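Local coordinates for hypothetical conserved protein (Geobacillus kaustophilus, PDB 2QYH) that is of unknown function but belongs to the haloacid dehalogenase-like hydrolases and is probably a magnesium-dependent phosphatase, at residues P100-D105 with L147-A152; V63-Q68 with I143-L148; Q80-E85 with V177-G182; N75-Q80 with R189-K194. All coordinates share one frame; numbering follows the deposited sequence.

Interaction 1. Residues P100-D105 with L147-A152; sequences PLVFMD and LLFCRA
The Phe149 ring turns its edge toward the strand opposite: Pro100 O and Val102 N lie near the ring plane at that edge, with Pro100 O 3.3 Å from Phe149 CD1. Val102 CG2 approaches Phe149 CE1 obliquely, and helix 117-124 adds Ile119 and Ser122 to the surroundings of the ring. The contact is an antiparallel strand pair, 101-104 with 145-148, inside the five-stranded antiparallel sheet that forms the core of the probable cap domain of this HAD-family protein. Leu101 and Leu148 make a non-hydrogen-bonded pair, Val102 and Leu147 a hydrogen-bonded one, in which Leu147 N donates to Val102 O at 2.8 Å. On one sheet face the two leucines meet through Leu101 CD1 and Leu148 CD1, 3.7 Å apart. On the other, Val102 and Leu147 lie side by side, and Met104, a selenomethionine, sets its SE against Leu147 CG. Phe149 CG, beside its backbone N (chi1 -61°), sits near Pro100 O and Pro100 CG. An alanine here would probably open a gap beside Val102 CG2 and leave the Pro100 carbonyl without its ring-edge neighbour. Past the last bridge, Phe149 N still donates to Pro100 O at 2.9 Å.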
# COMPACT_ATOMS: atom_id res chain seq x y z
N PRO D 100 -14.58 -18.95 13.16
CA PRO D 100 -14.44 -18.74 11.72
C PRO D 100 -12.98 -18.72 11.30
O PRO D 100 -12.07 -18.68 12.15
CB PRO D 100 -15.11 -17.39 11.52
CG PRO D 100 -14.63 -16.64 12.74
CD PRO D 100 -14.77 -17.67 13.87
N LEU D 101 -12.76 -18.75 10.00
CA LEU D 101 -11.42 -18.69 9.44
C LEU D 101 -11.42 -17.67 8.32
O LEU D 101 -12.47 -17.24 7.85
CB LEU D 101 -10.99 -20.03 8.84
CG LEU D 101 -10.73 -21.23 9.72
CD1 LEU D 101 -12.01 -21.67 10.41
CD2 LEU D 101 -10.20 -22.35 8.85
N VAL D 102 -10.22 -17.27 7.92
CA VAL D 102 -10.07 -16.35 6.81
C VAL D 102 -9.04 -17.02 5.92
O VAL D 102 -7.99 -17.45 6.39
CB VAL D 102 -9.57 -14.96 7.27
CG1 VAL D 102 -9.02 -14.17 6.09
CG2 VAL D 102 -10.73 -14.18 7.90
N PHE D 103 -9.39 -17.16 4.64
CA PHE D 103 -8.52 -17.79 3.65
C PHE D 103 -7.75 -16.72 2.90
O PHE D 103 -8.35 -15.76 2.40
CB PHE D 103 -9.36 -18.61 2.68
CG PHE D 103 -10.36 -19.49 3.36
CD1 PHE D 103 -9.94 -20.56 4.15
CD2 PHE D 103 -11.72 -19.21 3.26
CE1 PHE D 103 -10.87 -21.35 4.83
CE2 PHE D 103 -12.66 -19.99 3.94
CZ PHE D 103 -12.24 -21.06 4.73
N MSE D 104 -6.44 -16.89 2.82
CA MSE D 104 -5.55 -15.93 2.15
C MSE D 104 -4.74 -16.50 0.99
O MSE D 104 -4.15 -17.58 1.09
CB MSE D 104 -4.57 -15.37 3.16
CG MSE D 104 -5.18 -14.82 4.42
SE MSE D 104 -3.83 -14.59 5.78
CE MSE D 104 -2.91 -13.05 5.05
N ASP D 105 -4.71 -15.77 -0.12
CA ASP D 105 -3.89 -16.16 -1.25
C ASP D 105 -3.06 -14.93 -1.60
O ASP D 105 -3.05 -13.97 -0.83
CB ASP D 105 -4.73 -16.67 -2.45
CG ASP D 105 -5.56 -15.59 -3.10
OD1 ASP D 105 -5.45 -14.40 -2.74
OD2 ASP D 105 -6.34 -15.95 -4.01
N LEU D 147 -6.40 -17.94 8.64
CA LEU D 147 -6.54 -17.37 9.96
C LEU D 147 -7.67 -18.07 10.69
O LEU D 147 -8.77 -18.22 10.14
CB LEU D 147 -6.84 -15.88 9.86
CG LEU D 147 -5.71 -14.97 9.35
CD1 LEU D 147 -6.28 -13.61 9.01
CD2 LEU D 147 -4.63 -14.84 10.42
N LEU D 148 -7.40 -18.52 11.91
CA LEU D 148 -8.40 -19.18 12.73
C LEU D 148 -8.75 -18.22 13.83
O LEU D 148 -7.86 -17.70 14.51
CB LEU D 148 -7.85 -20.47 13.33
CG LEU D 148 -8.79 -21.21 14.29
CD1 LEU D 148 -10.02 -21.69 13.54
CD2 LEU D 148 -8.06 -22.38 14.91
N PHE D 149 -10.04 -17.96 14.02
CA PHE D 149 -10.44 -17.04 15.06
C PHE D 149 -11.03 -17.74 16.27
O PHE D 149 -12.18 -18.20 16.26
CB PHE D 149 -11.42 -16.01 14.49
CG PHE D 149 -10.83 -15.19 13.39
CD1 PHE D 149 -10.78 -15.69 12.09
CD2 PHE D 149 -10.27 -13.94 13.65
CE1 PHE D 149 -10.17 -14.95 11.07
CE2 PHE D 149 -9.67 -13.20 12.65
CZ PHE D 149 -9.62 -13.71 11.35
N CYS D 150 -10.21 -17.83 17.31
CA CYS D 150 -10.57 -18.45 18.57
C CYS D 150 -9.52 -17.98 19.57
O CYS D 150 -8.45 -17.50 19.18
CB CYS D 150 -10.53 -19.97 18.46
SG CYS D 150 -8.87 -20.69 18.53
N ARG D 151 -9.83 -18.13 20.86
CA ARG D 151 -8.91 -17.73 21.92
C ARG D 151 -7.92 -18.84 22.24
O ARG D 151 -8.13 -20.00 21.87
CB ARG D 151 -9.71 -17.33 23.17
CG ARG D 151 -10.59 -16.11 22.96
CD ARG D 151 -11.53 -15.87 24.13
NE ARG D 151 -12.38 -14.70 23.91
CZ ARG D 151 -11.95 -13.45 23.96
NH1 ARG D 151 -10.67 -13.19 24.23
NH2 ARG D 151 -12.79 -12.44 23.74
N ALA D 152 -6.84 -18.49 22.92
CA ALA D 152 -5.80 -19.45 23.27
C ALA D 152 -6.33 -20.64 24.08
O ALA D 152 -5.77 -21.73 24.03
CB ALA D 152 -4.68 -18.75 24.03

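Interaction 2. Residues V63-Q68 with I143-L148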
# COMPACT_ATOMS: atom_id res chain seq x y z
N VAL D 63 9.86 -13.04 0.03
CA VAL D 63 9.44 -14.28 0.64
C VAL D 63 8.25 -13.83 1.48
O VAL D 63 8.43 -13.10 2.46
CB VAL D 63 10.51 -14.85 1.61
CG1 VAL D 63 9.91 -16.02 2.40
CG2 VAL D 63 11.73 -15.31 0.84
N SER D 64 7.05 -14.21 1.07
CA SER D 64 5.85 -13.84 1.81
C SER D 64 5.18 -15.08 2.39
O SER D 64 5.61 -16.20 2.14
CB SER D 64 4.88 -13.10 0.89
OG SER D 64 4.37 -13.96 -0.12
N PHE D 65 4.12 -14.87 3.17
CA PHE D 65 3.38 -15.96 3.81
C PHE D 65 4.31 -16.93 4.54
O PHE D 65 4.19 -18.15 4.39
CB PHE D 65 2.58 -16.75 2.76
CG PHE D 65 1.33 -16.05 2.28
CD1 PHE D 65 0.35 -15.63 3.18
CD2 PHE D 65 1.09 -15.89 0.92
CE1 PHE D 65 -0.85 -15.06 2.74
CE2 PHE D 65 -0.11 -15.33 0.46
CZ PHE D 65 -1.08 -14.91 1.38
N ASN D 66 5.24 -16.39 5.33
CA ASN D 66 6.18 -17.22 6.08
C ASN D 66 6.81 -18.33 5.25
O ASN D 66 6.94 -19.46 5.71
CB ASN D 66 5.51 -17.87 7.30
CG ASN D 66 4.97 -16.85 8.28
OD1 ASN D 66 3.82 -16.42 8.16
ND2 ASN D 66 5.79 -16.46 9.25
N GLY D 67 7.16 -18.00 4.01
CA GLY D 67 7.81 -18.97 3.14
C GLY D 67 6.97 -19.71 2.12
O GLY D 67 7.52 -20.37 1.25
N GLN D 68 5.64 -19.61 2.19
CA GLN D 68 4.78 -20.34 1.26
C GLN D 68 4.56 -19.74 -0.12
O GLN D 68 3.96 -20.38 -0.97
CB GLN D 68 3.44 -20.63 1.93
CG GLN D 68 3.49 -21.88 2.79
CD GLN D 68 4.65 -21.87 3.76
OE1 GLN D 68 4.63 -21.17 4.77
NE2 GLN D 68 5.70 -22.61 3.44
N ILE D 143 -4.66 -21.61 -1.43
CA ILE D 143 -4.56 -20.82 -0.21
C ILE D 143 -3.17 -21.06 0.33
O ILE D 143 -2.71 -22.20 0.40
CB ILE D 143 -5.61 -21.28 0.81
CG1 ILE D 143 -7.01 -21.11 0.22
CG2 ILE D 143 -5.47 -20.49 2.10
CD1 ILE D 143 -7.28 -19.72 -0.32
N TYR D 144 -2.47 -19.99 0.70
CA TYR D 144 -1.11 -20.14 1.20
C TYR D 144 -1.02 -20.01 2.71
O TYR D 144 -0.02 -20.39 3.32
CB TYR D 144 -0.18 -19.13 0.54
CG TYR D 144 -0.09 -19.31 -0.95
CD1 TYR D 144 -0.79 -18.47 -1.82
CD2 TYR D 144 0.65 -20.35 -1.49
CE1 TYR D 144 -0.75 -18.68 -3.20
CE2 TYR D 144 0.70 -20.57 -2.87
CZ TYR D 144 -0.00 -19.73 -3.72
OH TYR D 144 0.05 -19.95 -5.07
N GLN D 145 -2.08 -19.48 3.31
CA GLN D 145 -2.10 -19.28 4.74
C GLN D 145 -3.54 -18.95 5.11
O GLN D 145 -4.30 -18.46 4.28
CB GLN D 145 -1.16 -18.13 5.10
CG GLN D 145 -0.94 -17.91 6.58
CD GLN D 145 0.20 -16.94 6.84
OE1 GLN D 145 1.34 -17.19 6.44
NE2 GLN D 145 -0.11 -15.83 7.51
N ALA D 146 -3.91 -19.25 6.35
CA ALA D 146 -5.27 -18.97 6.79
C ALA D 146 -5.24 -18.41 8.19
O ALA D 146 -4.19 -18.39 8.85
CB ALA D 146 -6.11 -20.25 6.74
N LEU D 147 -6.40 -17.94 8.64
CA LEU D 147 -6.54 -17.37 9.96
C LEU D 147 -7.67 -18.07 10.69
O LEU D 147 -8.77 -18.22 10.14
CB LEU D 147 -6.84 -15.88 9.86
CG LEU D 147 -5.71 -14.97 9.35
CD1 LEU D 147 -6.28 -13.61 9.01
CD2 LEU D 147 -4.63 -14.84 10.42
N LEU D 148 -7.40 -18.52 11.91
CA LEU D 148 -8.40 -19.18 12.73
C LEU D 148 -8.75 -18.22 13.83
O LEU D 148 -7.86 -17.70 14.51
CB LEU D 148 -7.85 -20.47 13.33
CG LEU D 148 -8.79 -21.21 14.29
CD1 LEU D 148 -10.02 -21.69 13.54
CD2 LEU D 148 -8.06 -22.38 14.91
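Phe65 and Gln68, which both pack against Tyr144, are tied to each other by a backbone hydrogen bond from Gln68 N to Phe65 O (3.0 Å). It closes a tight turn just after strand 62-64 in which Phe65, Asn66 and Gly67 all have positive phi; at Gly67 a CB would jam against the carbonyl O of Asn66. The best-defined contacts with 143-148 are apolar. Tyr144 CB sits over one face of the Phe65 ring, 3.9 Å from its centroid and 26° off the normal, a CH-pi contact displaced toward the rim and nearest to Phe65 CD2. The two aromatic rings are turned only 29° from parallel but are offset by so much that little of one lies over the other. Phe65 CG stands beside its backbone N (chi1 -76°), within packing distance of Tyr144 CB. Phe65 CD1 also meets Gln145 CB at 3.5 Å, which places the ring against two consecutive residues. Tyr144 and Gln145 both face Met104, a classic beta bulge where strand 145-148 begins. Gln68 adds its CB, 3.7 Å from Tyr144 O. An alanine in place of Phe65 would probably open a gap beside Tyr144 CB and Gln145 CB and lose the CH-pi contact. A glycerol, probably from the crystallisation liquor, lies about 4 Å from the Gln145 side chain. A turn from the Rossmann-like sheet meeting a strand of the antiparallel sheet is consistent with the core-to-cap interface of capped HAD hydrolases, where the active-site cleft usually lies.

Interaction 3. Residues Q80-E85 with V177-G182; sequences QPLRRE and VLPAGG
Leu82 and Pro179 meet where two connections run alongside each other: 80-85 leads from the Rossmann-like sheet into helix 84-96, while residues 177-182 lead back from the antiparallel sheet toward helix 184-195. They are probably the two linkers between core and cap of a capped HAD fold. The apolar part is centred on the Pro179 ring. Leu82 CD1 touches Pro179 CD at 3.5 Å, the two side chains crossing at about a right angle, while Leu82 CD2 lies near Val177 O. Phe165 and Val87 also touch Leu82 and help bury it.

A polar atom packs on the same ring. Gln80 CG is anti to its backbone N (chi1 -172°), and the chain, extended beyond CG, carries NE2 to Pro179 CG. Water 1 accepts from Gln80 NE2 at 3.2 Å and donates weakly to Ala180 O; water 2 lies within hydrogen-bonding distance of Gln80 OE1 and Gly181 O, though it may not serve both at once. The same OE1 accepts from the hydroxyl of Tyr78.

Residues Pro179 to Gly182 form a type II beta turn. Gly181, with phi at 101°, takes a conformation in which a CB would collide with the carbonyl O of Ala180. The turn is closed by Gly182 N donating to Pro179 O at 2.9 Å.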
# COMPACT_ATOMS: atom_id res chain seq x y z
N GLN D 80 3.93 -23.03 -2.05
CA GLN D 80 3.42 -24.19 -1.35
C GLN D 80 2.04 -23.90 -0.76
O GLN D 80 1.92 -23.35 0.34
CB GLN D 80 4.39 -24.57 -0.23
CG GLN D 80 4.09 -25.87 0.48
CD GLN D 80 4.79 -25.96 1.83
OE1 GLN D 80 5.97 -25.60 1.96
NE2 GLN D 80 4.08 -26.45 2.84
N PRO D 81 0.97 -24.25 -1.49
CA PRO D 81 -0.39 -24.01 -0.99
C PRO D 81 -0.66 -24.93 0.19
O PRO D 81 0.03 -25.93 0.38
CB PRO D 81 -1.27 -24.40 -2.18
CG PRO D 81 -0.39 -24.23 -3.36
CD PRO D 81 0.95 -24.73 -2.88
N LEU D 82 -1.65 -24.57 0.99
CA LEU D 82 -2.06 -25.39 2.13
C LEU D 82 -2.80 -26.57 1.50
O LEU D 82 -3.45 -26.41 0.46
CB LEU D 82 -3.01 -24.59 3.02
CG LEU D 82 -2.52 -24.08 4.38
CD1 LEU D 82 -1.03 -23.75 4.36
CD2 LEU D 82 -3.36 -22.86 4.75
N ARG D 83 -2.70 -27.75 2.11
CA ARG D 83 -3.40 -28.94 1.59
C ARG D 83 -4.91 -28.71 1.66
O ARG D 83 -5.48 -28.65 2.75
CB ARG D 83 -3.03 -30.17 2.41
CG ARG D 83 -1.59 -30.61 2.24
CD ARG D 83 -1.23 -31.73 3.19
NE ARG D 83 -2.16 -32.85 3.11
CZ ARG D 83 -2.12 -33.91 3.91
NH1 ARG D 83 -1.19 -33.99 4.86
NH2 ARG D 83 -3.01 -34.88 3.78
N ARG D 84 -5.55 -28.58 0.49
CA ARG D 84 -6.98 -28.33 0.43
C ARG D 84 -7.79 -29.29 1.30
O ARG D 84 -8.72 -28.89 2.01
CB ARG D 84 -7.47 -28.40 -1.01
CG ARG D 84 -8.89 -27.90 -1.18
CD ARG D 84 -9.32 -27.92 -2.63
NE ARG D 84 -9.14 -29.24 -3.22
CZ ARG D 84 -9.60 -29.60 -4.41
NH1 ARG D 84 -10.28 -28.74 -5.15
NH2 ARG D 84 -9.38 -30.83 -4.86
N GLU D 85 -7.42 -30.56 1.25
CA GLU D 85 -8.07 -31.60 2.03
C GLU D 85 -8.14 -31.18 3.50
O GLU D 85 -9.22 -31.14 4.11
CB GLU D 85 -7.27 -32.90 1.91
CG GLU D 85 -7.77 -34.05 2.76
CD GLU D 85 -6.67 -35.03 3.10
OE1 GLU D 85 -5.92 -35.42 2.18
OE2 GLU D 85 -6.55 -35.41 4.29
N VAL D 177 -2.43 -19.82 10.52
CA VAL D 177 -2.43 -21.23 10.16
C VAL D 177 -1.45 -21.42 9.00
O VAL D 177 -1.73 -21.05 7.86
CB VAL D 177 -3.84 -21.69 9.73
CG1 VAL D 177 -3.83 -23.17 9.39
CG2 VAL D 177 -4.83 -21.40 10.84
N LEU D 178 -0.28 -21.99 9.30
CA LEU D 178 0.72 -22.23 8.26
C LEU D 178 0.94 -23.73 8.16
O LEU D 178 0.52 -24.49 9.04
CB LEU D 178 2.07 -21.56 8.60
CG LEU D 178 2.21 -20.45 9.65
CD1 LEU D 178 3.66 -19.99 9.67
CD2 LEU D 178 1.28 -19.28 9.35
N PRO D 179 1.60 -24.19 7.09
CA PRO D 179 1.83 -25.63 6.99
C PRO D 179 2.98 -25.99 7.92
O PRO D 179 3.95 -25.23 8.03
CB PRO D 179 2.19 -25.82 5.53
CG PRO D 179 2.96 -24.56 5.23
CD PRO D 179 2.12 -23.49 5.90
N ALA D 180 2.88 -27.12 8.60
CA ALA D 180 3.97 -27.52 9.48
C ALA D 180 5.20 -27.61 8.59
O ALA D 180 5.16 -28.17 7.50
CB ALA D 180 3.67 -28.86 10.11
N GLY D 181 6.30 -27.02 9.06
CA GLY D 181 7.52 -27.07 8.28
C GLY D 181 7.77 -25.78 7.53
O GLY D 181 8.84 -25.59 6.98
N GLY D 182 6.78 -24.88 7.53
CA GLY D 182 6.96 -23.62 6.84
C GLY D 182 7.41 -22.47 7.72
O GLY D 182 6.95 -22.32 8.86
O HOH W 1 6.58 -27.35 4.60
O HOH W 2 8.49 -25.43 4.03

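Interaction 4. Residues N75-Q80 with R189-K194; sequences NVLYKQ and RMMIEK
Leu77 is the first residue of 75-80 to meet helix 189-194, and it does so with its side-chain tip. CG stands anti to the backbone N (chi1 -167°), and from there CD2 reaches the helix, 3.3 Å from Met191 CE and 3.6 Å from Lys194 CB. The Leu77 and Met191 side chains cross at about a right angle, whereas Leu77 and Lys194 slide past each other in opposite directions. Met191 also touches Val70 and Phe72 of the neighbouring strand 69-72.

Tyr78 follows, and it too points at the helix; Leu77 and Tyr78 together face Val70 in a classic beta bulge. Met190, a selenomethionine, lays its SE over one face of the Tyr78 ring, 4.0 Å from the centroid and 17° off the normal, a Met-aromatic contact displaced toward the rim; Met190 is poorly ordered, so its detail is less certain. Lys194 NZ comes to 4.2 Å from Tyr78 CD2, obliquely to the ring.

The strand and helix axes come within 8.8 Å. No hydrogen bond crosses between them, so this edge strand of the Rossmann-like sheet is joined to the helix mainly by apolar packing of Leu77 on the Met191 methyl and on Lys194 CB, with a probable Met-aromatic contact at Tyr78 beside it.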
# COMPACT_ATOMS: atom_id res chain seq x y z
N ASN D 75 8.42 -12.66 -10.70
CA ASN D 75 7.88 -13.97 -11.03
C ASN D 75 7.94 -14.96 -9.87
O ASN D 75 8.93 -15.01 -9.14
CB ASN D 75 8.62 -14.55 -12.23
CG ASN D 75 8.58 -13.62 -13.43
OD1 ASN D 75 7.50 -13.22 -13.87
ND2 ASN D 75 9.75 -13.28 -13.95
N VAL D 76 6.88 -15.75 -9.72
CA VAL D 76 6.81 -16.73 -8.65
C VAL D 76 7.97 -17.69 -8.80
O VAL D 76 8.20 -18.24 -9.88
CB VAL D 76 5.48 -17.50 -8.69
CG1 VAL D 76 5.45 -18.55 -7.60
CG2 VAL D 76 4.32 -16.53 -8.51
N LEU D 77 8.70 -17.90 -7.71
CA LEU D 77 9.86 -18.77 -7.71
C LEU D 77 9.56 -20.08 -7.01
O LEU D 77 10.11 -21.12 -7.35
CB LEU D 77 11.02 -18.07 -6.99
CG LEU D 77 12.38 -18.74 -7.19
CD1 LEU D 77 13.10 -18.00 -8.27
CD2 LEU D 77 13.18 -18.70 -5.91
N TYR D 78 8.68 -20.01 -6.02
CA TYR D 78 8.29 -21.17 -5.25
C TYR D 78 6.97 -20.92 -4.56
O TYR D 78 6.72 -19.82 -4.07
CB TYR D 78 9.37 -21.48 -4.21
CG TYR D 78 8.97 -22.52 -3.19
CD1 TYR D 78 8.34 -22.16 -2.00
CD2 TYR D 78 9.15 -23.88 -3.45
CE1 TYR D 78 7.90 -23.13 -1.11
CE2 TYR D 78 8.71 -24.85 -2.57
CZ TYR D 78 8.09 -24.47 -1.40
OH TYR D 78 7.63 -25.46 -0.54
N LYS D 79 6.10 -21.91 -4.55
CA LYS D 79 4.82 -21.76 -3.88
C LYS D 79 4.30 -23.07 -3.32
O LYS D 79 4.25 -24.08 -4.01
CB LYS D 79 3.78 -21.10 -4.80
CG LYS D 79 3.65 -21.70 -6.17
CD LYS D 79 2.63 -20.91 -6.98
CE LYS D 79 2.57 -21.39 -8.43
NZ LYS D 79 2.22 -22.84 -8.50
N GLN D 80 3.93 -23.03 -2.05
CA GLN D 80 3.42 -24.19 -1.35
C GLN D 80 2.04 -23.90 -0.76
O GLN D 80 1.92 -23.35 0.34
CB GLN D 80 4.39 -24.57 -0.23
CG GLN D 80 4.09 -25.87 0.48
CD GLN D 80 4.79 -25.96 1.83
OE1 GLN D 80 5.97 -25.60 1.96
NE2 GLN D 80 4.08 -26.45 2.84
N ARG D 189 15.68 -20.02 2.26
CA ARG D 189 16.58 -21.10 1.87
C ARG D 189 16.42 -21.51 0.40
O ARG D 189 17.42 -21.73 -0.27
CB ARG D 189 16.40 -22.31 2.77
CG ARG D 189 17.42 -23.40 2.50
CD ARG D 189 17.42 -24.44 3.60
NE ARG D 189 16.89 -25.73 3.18
CZ ARG D 189 15.70 -25.92 2.61
NH1 ARG D 189 14.90 -24.89 2.39
NH2 ARG D 189 15.30 -27.14 2.29
N MSE D 190 15.19 -21.61 -0.11
CA MSE D 190 15.06 -21.99 -1.52
C MSE D 190 15.19 -20.83 -2.46
O MSE D 190 15.50 -21.01 -3.63
CB MSE D 190 13.76 -22.69 -1.84
CG MSE D 190 12.78 -22.74 -0.74
SE MSE D 190 12.07 -24.51 -0.77
CE MSE D 190 13.27 -25.39 -2.02
N MSE D 191 14.92 -19.63 -1.96
CA MSE D 191 15.09 -18.48 -2.80
C MSE D 191 16.56 -18.55 -3.22
O MSE D 191 16.88 -18.54 -4.41
CB MSE D 191 14.83 -17.20 -2.02
CG MSE D 191 15.41 -15.98 -2.68
SE MSE D 191 14.11 -14.83 -3.48
CE MSE D 191 14.01 -15.63 -5.23
N ILE D 192 17.45 -18.66 -2.23
CA ILE D 192 18.88 -18.71 -2.50
C ILE D 192 19.35 -20.00 -3.15
O ILE D 192 20.38 -20.02 -3.84
CB ILE D 192 19.72 -18.44 -1.22
CG1 ILE D 192 19.59 -19.61 -0.24
CG2 ILE D 192 19.26 -17.14 -0.57
CD1 ILE D 192 20.43 -19.44 1.01
N GLU D 193 18.61 -21.08 -2.95
CA GLU D 193 18.97 -22.35 -3.57
C GLU D 193 18.67 -22.22 -5.06
O GLU D 193 19.52 -22.53 -5.89
CB GLU D 193 18.14 -23.48 -2.97
CG GLU D 193 18.92 -24.36 -2.02
CD GLU D 193 18.04 -25.38 -1.32
OE1 GLU D 193 17.17 -25.98 -1.98
OE2 GLU D 193 18.24 -25.58 -0.10
N LYS D 194 17.48 -21.73 -5.38
CA LYS D 194 17.07 -21.56 -6.77
C LYS D 194 17.91 -20.51 -7.47
O LYS D 194 18.24 -20.65 -8.65
CB LYS D 194 15.59 -21.15 -6.85
CG LYS D 194 14.58 -22.10 -6.22
CD LYS D 194 14.56 -23.47 -6.88
CE LYS D 194 13.28 -24.23 -6.55
NZ LYS D 194 13.02 -24.37 -5.09

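Interactions 1, 2 and 3 are buried. The first two share strand 145-148: 100-105 pairs with it through the backbone inside the antiparallel sheet, while 63-68, from the other sheet, packs side chains on its beginning. Met104 joins the two, its backbone probably bonding to Tyr144 and Gln145. Interaction 3 lies about 8 Å from interaction 2 between centres; Ile143 O and Leu82 N, and Ala146 O and Val177 N, probably hydrogen-bond between them. Interaction 4 is a surface contact, about 26 Å from interaction 1 between centres, and shares Gln80 with interaction 3. Backbone pairing marks interaction 1, CH-pi packing interaction 2, apolar and water-bridged contacts interaction 3, and apolar with Met-aromatic contacts interaction 4.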